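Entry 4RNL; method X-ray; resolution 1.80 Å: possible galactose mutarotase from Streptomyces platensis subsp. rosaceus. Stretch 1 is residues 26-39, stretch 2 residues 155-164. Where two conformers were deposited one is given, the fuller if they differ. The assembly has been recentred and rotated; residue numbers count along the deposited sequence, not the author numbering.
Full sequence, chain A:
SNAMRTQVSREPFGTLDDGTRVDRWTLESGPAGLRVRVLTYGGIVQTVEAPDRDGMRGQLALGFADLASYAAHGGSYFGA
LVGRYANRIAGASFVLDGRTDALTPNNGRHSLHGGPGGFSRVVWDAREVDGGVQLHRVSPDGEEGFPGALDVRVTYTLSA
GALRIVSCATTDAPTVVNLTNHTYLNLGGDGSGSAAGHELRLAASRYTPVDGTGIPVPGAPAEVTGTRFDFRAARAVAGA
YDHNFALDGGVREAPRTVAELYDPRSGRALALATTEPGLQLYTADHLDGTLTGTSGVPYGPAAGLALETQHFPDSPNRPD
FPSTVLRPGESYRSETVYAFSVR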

ATOM      1  N   THR A  26      -2.015  17.507   6.290  1.00 11.80           N
ATOM      2  CA  THR A  26      -0.566  17.633   6.184  1.00 12.36           C
ATOM      3  C   THR A  26       0.077  17.321   7.521  1.00 16.32           C
ATOM      4  O   THR A  26      -0.268  17.921   8.543  1.00 17.65           O
ATOM      5  N   LEU A  27       0.992  16.355   7.510  1.00 12.24           N
ATOM      6  CA  LEU A  27       1.761  15.994   8.697  1.00 12.86           C
ATOM      7  C   LEU A  27       3.183  16.472   8.454  1.00 16.65           C
ATOM      8  O   LEU A  27       3.799  16.106   7.449  1.00 13.78           O
ATOM      9  N   GLU A  28       3.706  17.300   9.355  1.00 17.45           N
ATOM     10  CA  GLU A  28       5.016  17.911   9.156  1.00 13.40           C
ATOM     11  C   GLU A  28       5.882  17.757  10.403  1.00 19.19           C
ATOM     12  O   GLU A  28       5.490  18.207  11.479  1.00 16.96           O
ATOM     13  N   SER A  29       7.056  17.138  10.265  1.00 14.58           N
ATOM     14  CA  SER A  29       7.965  16.989  11.402  1.00 16.21           C
ATOM     15  C   SER A  29       9.282  17.747  11.246  1.00 19.12           C
ATOM     16  O   SER A  29      10.246  17.476  11.961  1.00 17.51           O
ATOM     17  N   GLY A  30       9.320  18.695  10.314  1.00 19.55           N
ATOM     18  CA  GLY A  30      10.457  19.601  10.203  1.00 24.60           C
ATOM     19  C   GLY A  30      11.454  19.213   9.124  1.00 24.43           C
ATOM     20  O   GLY A  30      11.326  18.153   8.509  1.00 22.66           O
ATOM     21  N   PRO A  31      12.464  20.065   8.896  1.00 28.14           N
ATOM     22  CA  PRO A  31      13.416  19.814   7.805  1.00 29.54           C
ATOM     23  C   PRO A  31      14.203  18.509   7.959  1.00 34.54           C
ATOM     24  O   PRO A  31      14.539  17.882   6.953  1.00 38.24           O
ATOM     25  N   ALA A  32      14.471  18.090   9.190  1.00 31.01           N
ATOM     26  CA  ALA A  32      15.192  16.839   9.412  1.00 31.02           C
ATOM     27  C   ALA A  32      14.241  15.650   9.430  1.00 30.29           C
ATOM     28  O   ALA A  32      14.669  14.499   9.520  1.00 28.52           O
ATOM     29  N   GLY A  33      12.944  15.939   9.356  1.00 24.22           N
ATOM     30  CA  GLY A  33      11.929  14.903   9.364  1.00 22.15           C
ATOM     31  C   GLY A  33      11.243  14.769   8.020  1.00 18.27           C
ATOM     32  O   GLY A  33      11.890  14.817   6.972  1.00 26.14           O
ATOM     33  N   LEU A  34       9.926  14.605   8.051  1.00 16.67           N
ATOM     34  CA  LEU A  34       9.164  14.370   6.840  1.00 16.20           C
ATOM     35  C   LEU A  34       8.041  15.367   6.706  1.00 15.32           C
ATOM     36  O   LEU A  34       7.615  15.978   7.687  1.00 15.77           O
ATOM     37  N   ARG A  35       7.543  15.504   5.485  1.00 15.11           N
ATOM     38  CA  ARG A  35       6.211  16.053   5.276  1.00 14.79           C
ATOM     39  C   ARG A  35       5.441  14.985   4.513  1.00 13.46           C
ATOM     40  O   ARG A  35       5.912  14.464   3.488  1.00 14.46           O
ATOM     41  N   VAL A  36       4.288  14.623   5.053  1.00 12.25           N
ATOM     42  CA  VAL A  36       3.417  13.639   4.435  1.00 11.83           C
ATOM     43  C   VAL A  36       2.049  14.271   4.295  1.00 15.23           C
ATOM     44  O   VAL A  36       1.553  14.895   5.233  1.00 17.29           O
ATOM     45  N   ARG A  37       1.441  14.139   3.121  1.00 11.09           N
ATOM     46  CA  ARG A  37       0.080  14.638   2.940  1.00 10.51           C
ATOM     47  C   ARG A  37      -0.851  13.476   2.623  1.00 11.98           C
ATOM     48  O   ARG A  37      -0.514  12.620   1.803  1.00 10.77           O
ATOM     49  N   VAL A  38      -2.012  13.460   3.273  1.00 11.89           N
ATOM     50  CA  VAL A  38      -2.964  12.356   3.176  1.00 11.11           C
ATOM     51  C   VAL A  38      -4.342  12.902   2.802  1.00 14.53           C
ATOM     52  O   VAL A  38      -4.805  13.898   3.377  1.00 14.18           O
ATOM     53  N   LEU A  39      -4.988  12.262   1.833  1.00 12.24           N
ATOM     54  CA  LEU A  39      -6.301  12.716   1.363  1.00 10.31           C
ATOM     55  C   LEU A  39      -7.407  11.897   1.994  1.00 11.31           C
ATOM     56  O   LEU A  39      -7.234  10.697   2.217  1.00 13.40           O
ATOM     57  N   THR A 155      -5.014   4.771  10.876  1.00 13.17           N
ATOM     58  CA  THR A 155      -4.419   5.908  11.553  1.00 14.97           C
ATOM     59  C   THR A 155      -3.030   6.152  11.001  1.00 13.37           C
ATOM     60  O   THR A 155      -2.181   5.260  11.019  1.00 11.57           O
ATOM     61  N   TYR A 156      -2.813   7.364  10.504  1.00  9.38           N
ATOM     62  CA  TYR A 156      -1.543   7.756   9.906  1.00  9.82           C
ATOM     63  C   TYR A 156      -0.872   8.725  10.878  1.00 11.31           C
ATOM     64  O   TYR A 156      -1.411   9.797  11.146  1.00 13.69           O
ATOM     65  N   THR A 157       0.285   8.361  11.423  1.00 10.01           N
ATOM     66  CA  THR A 157       1.003   9.289  12.307  1.00 10.10           C
ATOM     67  C   THR A 157       2.461   9.435  11.908  1.00 14.81           C
ATOM     68  O   THR A 157       3.038   8.563  11.259  1.00 14.39           O
ATOM     69  N   LEU A 158       3.051  10.551  12.309  1.00 12.59           N
ATOM     70  CA  LEU A 158       4.409  10.867  11.915  1.00 14.46           C
ATOM     71  C   LEU A 158       5.212  11.142  13.165  1.00 16.72           C
ATOM     72  O   LEU A 158       4.762  11.868  14.050  1.00 18.27           O
ATOM     73  N   SER A 159       6.389  10.545  13.246  1.00 13.72           N
ATOM     74  CA  SER A 159       7.319  10.843  14.329  1.00 15.33           C
ATOM     75  C   SER A 159       8.707  10.947  13.732  1.00 18.08           C
ATOM     76  O   SER A 159       9.237   9.948  13.239  1.00 15.47           O
ATOM     77  N   ALA A 160       9.283  12.148  13.762  1.00 19.20           N
ATOM     78  CA  ALA A 160      10.584  12.396  13.137  1.00 16.34           C
ATOM     79  C   ALA A 160      10.603  11.920  11.683  1.00 17.10           C
ATOM     80  O   ALA A 160       9.860  12.430  10.842  1.00 17.16           O
ATOM     81  N   GLY A 161      11.434  10.925  11.384  1.00 13.92           N
ATOM     82  CA  GLY A 161      11.546  10.450  10.017  1.00 14.19           C
ATOM     83  C   GLY A 161      10.699   9.235   9.680  1.00 16.33           C
ATOM     84  O   GLY A 161      10.883   8.636   8.623  1.00 15.12           O
ATOM     85  N   ALA A 162       9.769   8.870  10.562  1.00 12.34           N
ATOM     86  CA  ALA A 162       9.004   7.635  10.367  1.00 13.98           C
ATOM     87  C   ALA A 162       7.509   7.888  10.234  1.00 15.22           C
ATOM     88  O   ALA A 162       6.906   8.522  11.097  1.00 12.92           O
ATOM     89  N   LEU A 163       6.914   7.366   9.163  1.00 10.34           N
ATOM     90  CA  LEU A 163       5.462   7.398   8.985  1.00 10.27           C
ATOM     91  C   LEU A 163       4.880   6.056   9.415  1.00 15.52           C
ATOM     92  O   LEU A 163       5.282   5.010   8.903  1.00 14.27           O
ATOM     93  N   ARG A 164       3.927   6.088  10.340  1.00 10.30           N
ATOM     94  CA  ARG A 164       3.310   4.853  10.828  0.50 12.32           C
ATOM     95  C   ARG A 164       1.862   4.768  10.371  1.00 14.28           C
ATOM     96  O   ARG A 164       1.107   5.730  10.483  1.00 10.86           O
TER

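The single hydrogen bond across this otherwise largely apolar contact is made by a buried serine. Ser29, with chi1 in the p well, directs its hydroxyl at the turn of the second hairpin and donates from OG to Ala160 O over a short 2.6 Å. Ser29 OG in turn accepts from Leu34 N at 2.9 Å, nearly linear, so the hydroxyl relays between the two loops. Gly33 leaves the room for this arrangement: its CA lies 3.5 Å from Ala160 O, and a CB there would come within 2.2 Å of Ser29 OG and 3.0 Å of Ala160 O. The two turns, type I from Gly30 to Gly33 and type II' from Ser159 to Ala162, come close at Gly33 and Gly161, whose CA atoms are 4.5 Å apart.

Below the turns the contact is a layer of apolar side chains. On the first stretch Leu27, Leu34, Val36 and Val38 point toward the second; Tyr156, Leu158 and Leu163 point back. Leu158 (t, p) has the most area covered by the other stretch of any residue here. Its CD2 reaches Leu27 CB at 3.9 Å, Ser29 OG at 3.5 Å and the backbone oxygen Leu34 O at 3.5 Å, while its CD1 packs 3.6 Å from Leu34 CD1. Leu34 (m, t) also extends beneath the second turn, where its CD1 lies 3.5 Å from Gly161 O and 4.5 Å from Leu163 CB. Leu27 (m, p) turns CD2 to the neighbouring strand, 3.7 Å from Tyr156 O.

Farther from the turns, Val36, in the t rotamer, places CG1 4.2 Å from CD1 of Leu163 (t, p). Val38, also t, meets the aromatic ring of Tyr156, whose chi1 is m. Val38 CG1 stands 4.0 Å from the Tyr156 ring centroid and only 6° off the ring normal, a CH-pi contact over the face, and Val38 CG2 approaches Tyr156 CD2 at 3.9 Å. The phenol OH is hydrogen-bonded elsewhere in the structure.

Glu28 and Arg35 point away from the layer, and Arg37 and Arg164 are out of reach of it. Glu28 OE2 accepts from Gly30 N at 2.7 Å, and Glu28 OE1 forms a long salt bridge with Arg35 NH1 at 3.9 Å, a purely electrostatic pairing because no N-H is aimed at the oxygen. On the second hairpin Thr157, Ser159 and Ala162 likewise face away.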

ATOM      1  CB  THR A  26      -0.142  19.043   5.751  1.00 17.10           C
ATOM      2  OG1 THR A  26      -0.668  19.319   4.452  1.00 15.02           O
ATOM      3  CG2 THR A  26       1.376  19.144   5.687  1.00 18.13           C
ATOM      4  CB  LEU A  27       1.751  14.469   8.895  1.00 16.40           C
ATOM      5  CG  LEU A  27       0.515  13.787   9.497  1.00 22.29           C
ATOM      6  CD1 LEU A  27      -0.784  14.201   8.830  1.00 21.10           C
ATOM      7  CD2 LEU A  27       0.654  12.280   9.428  1.00 16.02           C
ATOM      8  CB  GLU A  28       4.850  19.402   8.838  1.00 17.38           C
ATOM      9  CG  GLU A  28       6.132  20.209   8.937  1.00 22.93           C
ATOM     10  CD  GLU A  28       7.054  19.974   7.763  1.00 28.72           C
ATOM     11  OE1 GLU A  28       6.760  20.493   6.667  1.00 30.06           O
ATOM     12  OE2 GLU A  28       8.074  19.275   7.937  1.00 32.79           O
ATOM     13  CB  SER A  29       8.217  15.511  11.746  1.00 15.51           C
ATOM     14  OG  SER A  29       8.760  14.778  10.652  1.00 15.64           O
ATOM     15  CB  PRO A  31      14.345  21.041   7.846  1.00 34.75           C
ATOM     16  CG  PRO A  31      14.083  21.706   9.166  1.00 35.58           C
ATOM     17  CD  PRO A  31      12.668  21.379   9.527  1.00 27.03           C
ATOM     18  CB  ALA A  32      15.991  16.904  10.707  1.00 31.64           C
ATOM     19  CB  LEU A  34       8.520  12.979   6.883  1.00 16.50           C
ATOM     20  CG  LEU A  34       9.364  11.724   7.047  1.00 18.36           C
ATOM     21  CD1 LEU A  34       8.461  10.528   6.862  1.00 17.53           C
ATOM     22  CD2 LEU A  34      10.490  11.713   6.041  1.00 18.95           C
ATOM     23  CB  ARG A  35       6.236  17.385   4.504  1.00 15.02           C
ATOM     24  CG  ARG A  35       4.830  17.966   4.302  1.00 14.24           C
ATOM     25  CD  ARG A  35       4.842  19.437   3.919  1.00 16.74           C
ATOM     26  NE  ARG A  35       5.630  19.686   2.718  1.00 23.89           N
ATOM     27  CZ  ARG A  35       6.125  20.876   2.390  1.00 33.45           C
ATOM     28  NH1 ARG A  35       5.902  21.923   3.177  1.00 29.26           N
ATOM     29  NH2 ARG A  35       6.838  21.019   1.279  1.00 34.26           N
ATOM     30  CB  VAL A  36       3.313  12.366   5.307  1.00 12.50           C
ATOM     31  CG1 VAL A  36       2.293  11.389   4.712  1.00 12.82           C
ATOM     32  CG2 VAL A  36       4.691  11.692   5.444  1.00 12.97           C
ATOM     33  CB  ARG A  37       0.035  15.682   1.822  1.00 13.48           C
ATOM     34  CG  ARG A  37       0.924  16.891   2.077  1.00 15.42           C
ATOM     35  CD  ARG A  37       0.707  17.966   1.022  1.00 26.97           C
ATOM     36  NE  ARG A  37       1.589  19.113   1.234  1.00 33.81           N
ATOM     37  CZ  ARG A  37       2.628  19.408   0.460  1.00 47.40           C
ATOM     38  NH1 ARG A  37       2.912  18.645  -0.590  1.00 51.25           N
ATOM     39  NH2 ARG A  37       3.381  20.467   0.730  1.00 47.14           N
ATOM     40  CB  VAL A  38      -3.077  11.595   4.514  1.00 12.34           C
ATOM     41  CG1 VAL A  38      -4.082  10.455   4.403  1.00 11.94           C
ATOM     42  CG2 VAL A  38      -1.709  11.046   4.948  1.00 10.75           C
ATOM     43  CB  LEU A  39      -6.406  12.574  -0.153  1.00 11.05           C
ATOM     44  CG  LEU A  39      -5.252  13.097  -1.006  1.00 14.73           C
ATOM     45  CD1 LEU A  39      -5.598  12.875  -2.468  1.00 12.11           C
ATOM     46  CD2 LEU A  39      -4.978  14.577  -0.725  1.00 10.80           C
ATOM     47  CB  THR A 155      -4.357   5.672  13.073  1.00 16.25           C
ATOM     48  OG1 THR A 155      -5.675   5.387  13.565  1.00 18.61           O
ATOM     49  CG2 THR A 155      -3.812   6.913  13.792  1.00 16.30           C
ATOM     50  CB  TYR A 156      -1.773   8.504   8.588  1.00  9.08           C
ATOM     51  CG  TYR A 156      -2.515   7.767   7.477  1.00  9.05           C
ATOM     52  CD1 TYR A 156      -3.891   7.548   7.556  1.00 12.86           C
ATOM     53  CD2 TYR A 156      -1.850   7.352   6.327  1.00 14.26           C
ATOM     54  CE1 TYR A 156      -4.583   6.903   6.522  1.00 14.22           C
ATOM     55  CE2 TYR A 156      -2.533   6.703   5.288  1.00 11.08           C
ATOM     56  CZ  TYR A 156      -3.890   6.480   5.402  1.00  9.31           C
ATOM     57  OH  TYR A 156      -4.562   5.855   4.365  1.00 11.13           O
ATOM     58  CB  THR A 157       0.935   8.865  13.774  1.00 11.92           C
ATOM     59  OG1 THR A 157       1.372   7.506  13.894  1.00 12.53           O
ATOM     60  CG2 THR A 157      -0.497   8.979  14.293  1.00 11.80           C
ATOM     61  CB  LEU A 158       4.415  12.102  11.003  1.00 12.73           C
ATOM     62  CG  LEU A 158       5.758  12.643  10.517  1.00 14.87           C
ATOM     63  CD1 LEU A 158       6.510  11.587   9.698  1.00 15.82           C
ATOM     64  CD2 LEU A 158       5.547  13.915   9.694  1.00 16.50           C
ATOM     65  CB  SER A 159       7.290   9.734  15.381  1.00 24.43           C
ATOM     66  OG  SER A 159       8.176  10.034  16.447  1.00 32.89           O
ATOM     67  CB  ALA A 160      11.713  11.738  13.944  1.00 15.77           C
ATOM     68  CB  ALA A 162       9.265   6.660  11.513  1.00 12.56           C
ATOM     69  CB  LEU A 163       5.105   7.620   7.512  1.00  9.13           C
ATOM     70  CG  LEU A 163       3.628   7.468   7.145  1.00 15.60           C
ATOM     71  CD1 LEU A 163       2.819   8.606   7.751  1.00 12.28           C
ATOM     72  CD2 LEU A 163       3.458   7.416   5.629  1.00 15.98           C
ATOM     73  CB  ARG A 164       3.382   4.773  12.360  0.50 11.37           C
ATOM     74  CG  ARG A 164       2.641   3.577  12.958  0.50 11.47           C
ATOM     75  CD  ARG A 164       2.658   3.597  14.484  0.50 18.64           C
ATOM     76  NE  ARG A 164       3.875   2.996  15.032  0.50 24.23           N
ATOM     77  CZ  ARG A 164       4.912   3.688  15.489  0.50 23.88           C
ATOM     78  NH1 ARG A 164       4.881   5.009  15.473  0.50 31.54           N
ATOM     79  NH2 ARG A 164       5.976   3.060  15.965  0.50 22.33           N
TER